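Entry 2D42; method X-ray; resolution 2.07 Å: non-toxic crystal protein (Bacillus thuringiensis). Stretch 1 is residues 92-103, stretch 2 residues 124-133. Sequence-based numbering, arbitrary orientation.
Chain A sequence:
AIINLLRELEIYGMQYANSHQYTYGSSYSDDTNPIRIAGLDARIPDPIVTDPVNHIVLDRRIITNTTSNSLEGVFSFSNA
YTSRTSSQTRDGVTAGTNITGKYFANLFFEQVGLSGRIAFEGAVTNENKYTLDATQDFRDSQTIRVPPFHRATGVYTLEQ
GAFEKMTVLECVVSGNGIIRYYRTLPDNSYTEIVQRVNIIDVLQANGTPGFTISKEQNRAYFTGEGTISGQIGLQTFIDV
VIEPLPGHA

Stretch 1 92-103: GVTAGTNITGKY
Stretch 2 124-133: VTNENKYTLD

Residues 92-103 begin as a strand (92-94), turn through a loop and return to strand at the end; residues 124-133 begin as loop and finish as a strand through 133. From 92-94 and 124-125 the chains run in roughly the same direction, with the CA atoms of Gly92 and Val124 4.8 Å apart and those of Thr94 and Thr125 4.6 Å. Farther along, Lys102 CA is 9.6 Å from Leu132 CA, and most of the later contacts involve a side chain.

One backbone hydrogen bond ties the near ends, Val93 N to Val124 O at 3.0 Å. Around it, Gly92 CA approaches Val124 O at 3.2 Å and Thr125 CA approaches Val93 O at 3.3 Å, both as CA-H...O contacts. Gly92 (phi/psi -132/-163) suits this closeness, since a CB would stand 1.9 Å from Val124 O. Val124 and Thr125 have phi/psi near -85/-6, whereas Val93 is extended (-152/156). In the loop, Gly96 (105/-6) could not hold a CB, which would jam against the preceding carbonyl O; Asn98 (-75/138) and Ile99 (-129/122) follow.

The polar centre is a relay. Thr125 OG1 (chi1 p) accepts from Ile99 N (3.2 Å) and donates to Asn98 OD1 (2.6 Å), as a hydroxyl can. Asn98 (m, chi2 -46°) reaches across; its OD1 also accepts from Asn126 ND2 at 2.9 Å. Asn126 (p, chi2 61°) uses both ends of its amide: ND2 also donates to Tyr130 OH (2.8 Å), and OD1 accepts from Asn128 N (2.7 Å).

The CA-to-CB bond of Tyr130 (m, chi2 -108°) points toward the first stretch. One water bridges Tyr130 OH (2.6 Å) and Thr100 OG1 (2.8 Å), while Thr100 OG1 meets Tyr130 CE1 obliquely at 3.4 Å.

Apolar contact is modest: Val93 CG1 and Val124 CG2, both chi1 p, lie 4.4 Å apart. Separately, Leu132 CD2 (t, p) lies 3.0 Å from Lys102 NZ (-148°, m, t, m), a tight nonbonded contact, since a methyl cannot accept a hydrogen bond.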

# COMPACT_ATOMS: atom_id res chain seq x y z
N GLY A 92 -13.26 -3.95 -0.91
CA GLY A 92 -13.10 -2.77 -0.08
C GLY A 92 -14.40 -2.15 0.40
O GLY A 92 -15.46 -2.76 0.36
N VAL A 93 -14.30 -0.90 0.85
CA VAL A 93 -15.45 -0.18 1.36
C VAL A 93 -15.24 1.31 1.14
O VAL A 93 -14.11 1.76 1.01
CB VAL A 93 -15.64 -0.47 2.87
CG1 VAL A 93 -14.40 -0.02 3.65
CG2 VAL A 93 -16.90 0.23 3.39
N THR A 94 -16.34 2.06 1.07
CA THR A 94 -16.25 3.51 0.88
C THR A 94 -17.47 4.24 1.42
O THR A 94 -18.58 3.70 1.46
CB THR A 94 -16.12 3.88 -0.62
OG1 THR A 94 -15.95 5.30 -0.75
CG2 THR A 94 -17.35 3.46 -1.39
N ALA A 95 -17.26 5.48 1.85
CA ALA A 95 -18.32 6.32 2.37
C ALA A 95 -18.64 7.37 1.31
O ALA A 95 -19.30 8.37 1.59
CB ALA A 95 -17.88 6.99 3.67
N GLY A 96 -18.15 7.13 0.09
CA GLY A 96 -18.40 8.07 -0.99
C GLY A 96 -17.22 8.94 -1.37
O GLY A 96 -17.29 9.69 -2.34
N THR A 97 -16.13 8.84 -0.62
CA THR A 97 -14.93 9.64 -0.92
C THR A 97 -13.70 8.74 -1.01
O THR A 97 -13.47 7.89 -0.15
CB THR A 97 -14.66 10.68 0.18
OG1 THR A 97 -15.79 11.56 0.29
CG2 THR A 97 -13.42 11.51 -0.15
N ASN A 98 -12.89 8.93 -2.05
CA ASN A 98 -11.70 8.10 -2.18
C ASN A 98 -10.64 8.54 -1.19
O ASN A 98 -10.44 9.73 -0.97
CB ASN A 98 -11.16 8.13 -3.60
CG ASN A 98 -11.90 7.18 -4.52
OD1 ASN A 98 -12.16 6.03 -4.16
ND2 ASN A 98 -12.25 7.65 -5.70
N ILE A 99 -9.99 7.56 -0.57
CA ILE A 99 -8.94 7.84 0.41
C ILE A 99 -7.70 7.04 0.07
O ILE A 99 -7.74 5.82 -0.01
CB ILE A 99 -9.36 7.44 1.83
CG1 ILE A 99 -10.70 8.06 2.20
CG2 ILE A 99 -8.29 7.89 2.82
CD1 ILE A 99 -11.30 7.45 3.44
N THR A 100 -6.59 7.74 -0.14
CA THR A 100 -5.34 7.07 -0.44
C THR A 100 -4.54 6.88 0.84
O THR A 100 -4.26 7.85 1.54
CB THR A 100 -4.51 7.88 -1.44
OG1 THR A 100 -5.20 7.91 -2.70
CG2 THR A 100 -3.14 7.26 -1.63
N GLY A 101 -4.19 5.64 1.15
CA GLY A 101 -3.40 5.37 2.35
C GLY A 101 -1.96 5.02 2.03
O GLY A 101 -1.65 4.55 0.93
N LYS A 102 -1.06 5.26 2.99
CA LYS A 102 0.36 4.94 2.83
C LYS A 102 0.60 3.72 3.71
O LYS A 102 0.17 3.70 4.87
CB LYS A 102 1.22 6.11 3.32
CG LYS A 102 2.54 6.28 2.59
CD LYS A 102 3.39 5.01 2.58
CE LYS A 102 4.76 5.28 1.98
NZ LYS A 102 4.68 5.97 0.65
N TYR A 103 1.27 2.70 3.18
CA TYR A 103 1.51 1.47 3.94
C TYR A 103 2.96 0.98 3.86
O TYR A 103 3.74 1.44 3.02
CB TYR A 103 0.58 0.36 3.45
CG TYR A 103 -0.87 0.77 3.32
CD1 TYR A 103 -1.69 0.90 4.44
CD2 TYR A 103 -1.43 1.02 2.07
CE1 TYR A 103 -3.03 1.25 4.32
CE2 TYR A 103 -2.77 1.37 1.93
CZ TYR A 103 -3.56 1.48 3.06
OH TYR A 103 -4.89 1.79 2.91
N VAL A 124 -8.74 1.71 -0.24
CA VAL A 124 -9.65 0.61 0.04
C VAL A 124 -11.01 0.98 -0.53
O VAL A 124 -11.93 0.17 -0.55
CB VAL A 124 -9.81 0.38 1.57
CG1 VAL A 124 -10.55 1.56 2.22
CG2 VAL A 124 -10.55 -0.93 1.83
N THR A 125 -11.11 2.22 -1.01
CA THR A 125 -12.36 2.77 -1.54
C THR A 125 -12.69 2.53 -3.00
O THR A 125 -13.77 2.89 -3.46
CB THR A 125 -12.42 4.28 -1.30
OG1 THR A 125 -11.31 4.92 -1.93
CG2 THR A 125 -12.39 4.58 0.20
N ASN A 126 -11.76 1.93 -3.74
CA ASN A 126 -12.02 1.64 -5.15
C ASN A 126 -11.11 0.52 -5.63
O ASN A 126 -10.20 0.09 -4.93
CB ASN A 126 -11.82 2.91 -6.00
CG ASN A 126 -10.38 3.36 -6.05
OD1 ASN A 126 -9.51 2.62 -6.53
ND2 ASN A 126 -10.11 4.56 -5.56
N GLU A 127 -11.36 0.03 -6.84
CA GLU A 127 -10.56 -1.06 -7.37
C GLU A 127 -9.53 -0.63 -8.40
O GLU A 127 -9.08 -1.44 -9.20
CB GLU A 127 -11.48 -2.13 -7.97
CG GLU A 127 -12.43 -2.76 -6.96
CD GLU A 127 -13.35 -3.79 -7.59
OE1 GLU A 127 -12.85 -4.72 -8.24
OE2 GLU A 127 -14.59 -3.67 -7.42
N ASN A 128 -9.16 0.65 -8.37
CA ASN A 128 -8.17 1.16 -9.31
C ASN A 128 -6.76 0.79 -8.87
O ASN A 128 -6.51 0.50 -7.70
CB ASN A 128 -8.27 2.68 -9.45
CG ASN A 128 -9.67 3.16 -9.84
OD1 ASN A 128 -10.36 2.53 -10.63
ND2 ASN A 128 -10.07 4.30 -9.28
N LYS A 129 -5.84 0.85 -9.81
CA LYS A 129 -4.44 0.54 -9.55
C LYS A 129 -3.74 1.79 -9.05
O LYS A 129 -3.89 2.87 -9.62
CB LYS A 129 -3.79 0.03 -10.84
CG LYS A 129 -2.36 -0.42 -10.72
CD LYS A 129 -1.91 -1.11 -12.02
CE LYS A 129 -0.45 -1.57 -11.97
NZ LYS A 129 0.52 -0.44 -11.88
N TYR A 130 -2.98 1.65 -7.97
CA TYR A 130 -2.24 2.76 -7.39
C TYR A 130 -0.75 2.45 -7.38
O TYR A 130 -0.32 1.45 -6.80
CB TYR A 130 -2.70 3.02 -5.96
CG TYR A 130 -4.01 3.76 -5.85
CD1 TYR A 130 -4.05 5.09 -5.44
CD2 TYR A 130 -5.21 3.12 -6.16
CE1 TYR A 130 -5.25 5.77 -5.33
CE2 TYR A 130 -6.42 3.80 -6.05
CZ TYR A 130 -6.43 5.13 -5.64
OH TYR A 130 -7.62 5.80 -5.51
N THR A 131 0.04 3.32 -8.00
CA THR A 131 1.49 3.12 -8.05
C THR A 131 2.26 4.13 -7.22
O THR A 131 1.84 5.27 -7.05
CB THR A 131 2.00 3.20 -9.49
OG1 THR A 131 1.75 4.51 -10.01
CG2 THR A 131 1.29 2.18 -10.36
N LEU A 132 3.40 3.69 -6.69
CA LEU A 132 4.26 4.55 -5.89
C LEU A 132 5.72 4.31 -6.24
O LEU A 132 6.22 3.20 -6.11
CB LEU A 132 4.05 4.29 -4.40
CG LEU A 132 4.98 5.07 -3.46
CD1 LEU A 132 4.73 6.57 -3.61
CD2 LEU A 132 4.74 4.65 -2.02
N ASP A 133 6.39 5.37 -6.70
CA ASP A 133 7.81 5.27 -7.05
C ASP A 133 8.60 5.75 -5.86
O ASP A 133 8.44 6.87 -5.41
CB ASP A 133 8.15 6.15 -8.25
CG ASP A 133 7.54 5.65 -9.53
OD1 ASP A 133 7.56 4.42 -9.76
OD2 ASP A 133 7.04 6.48 -10.31
O HOH W 1 -7.78 7.63 -3.69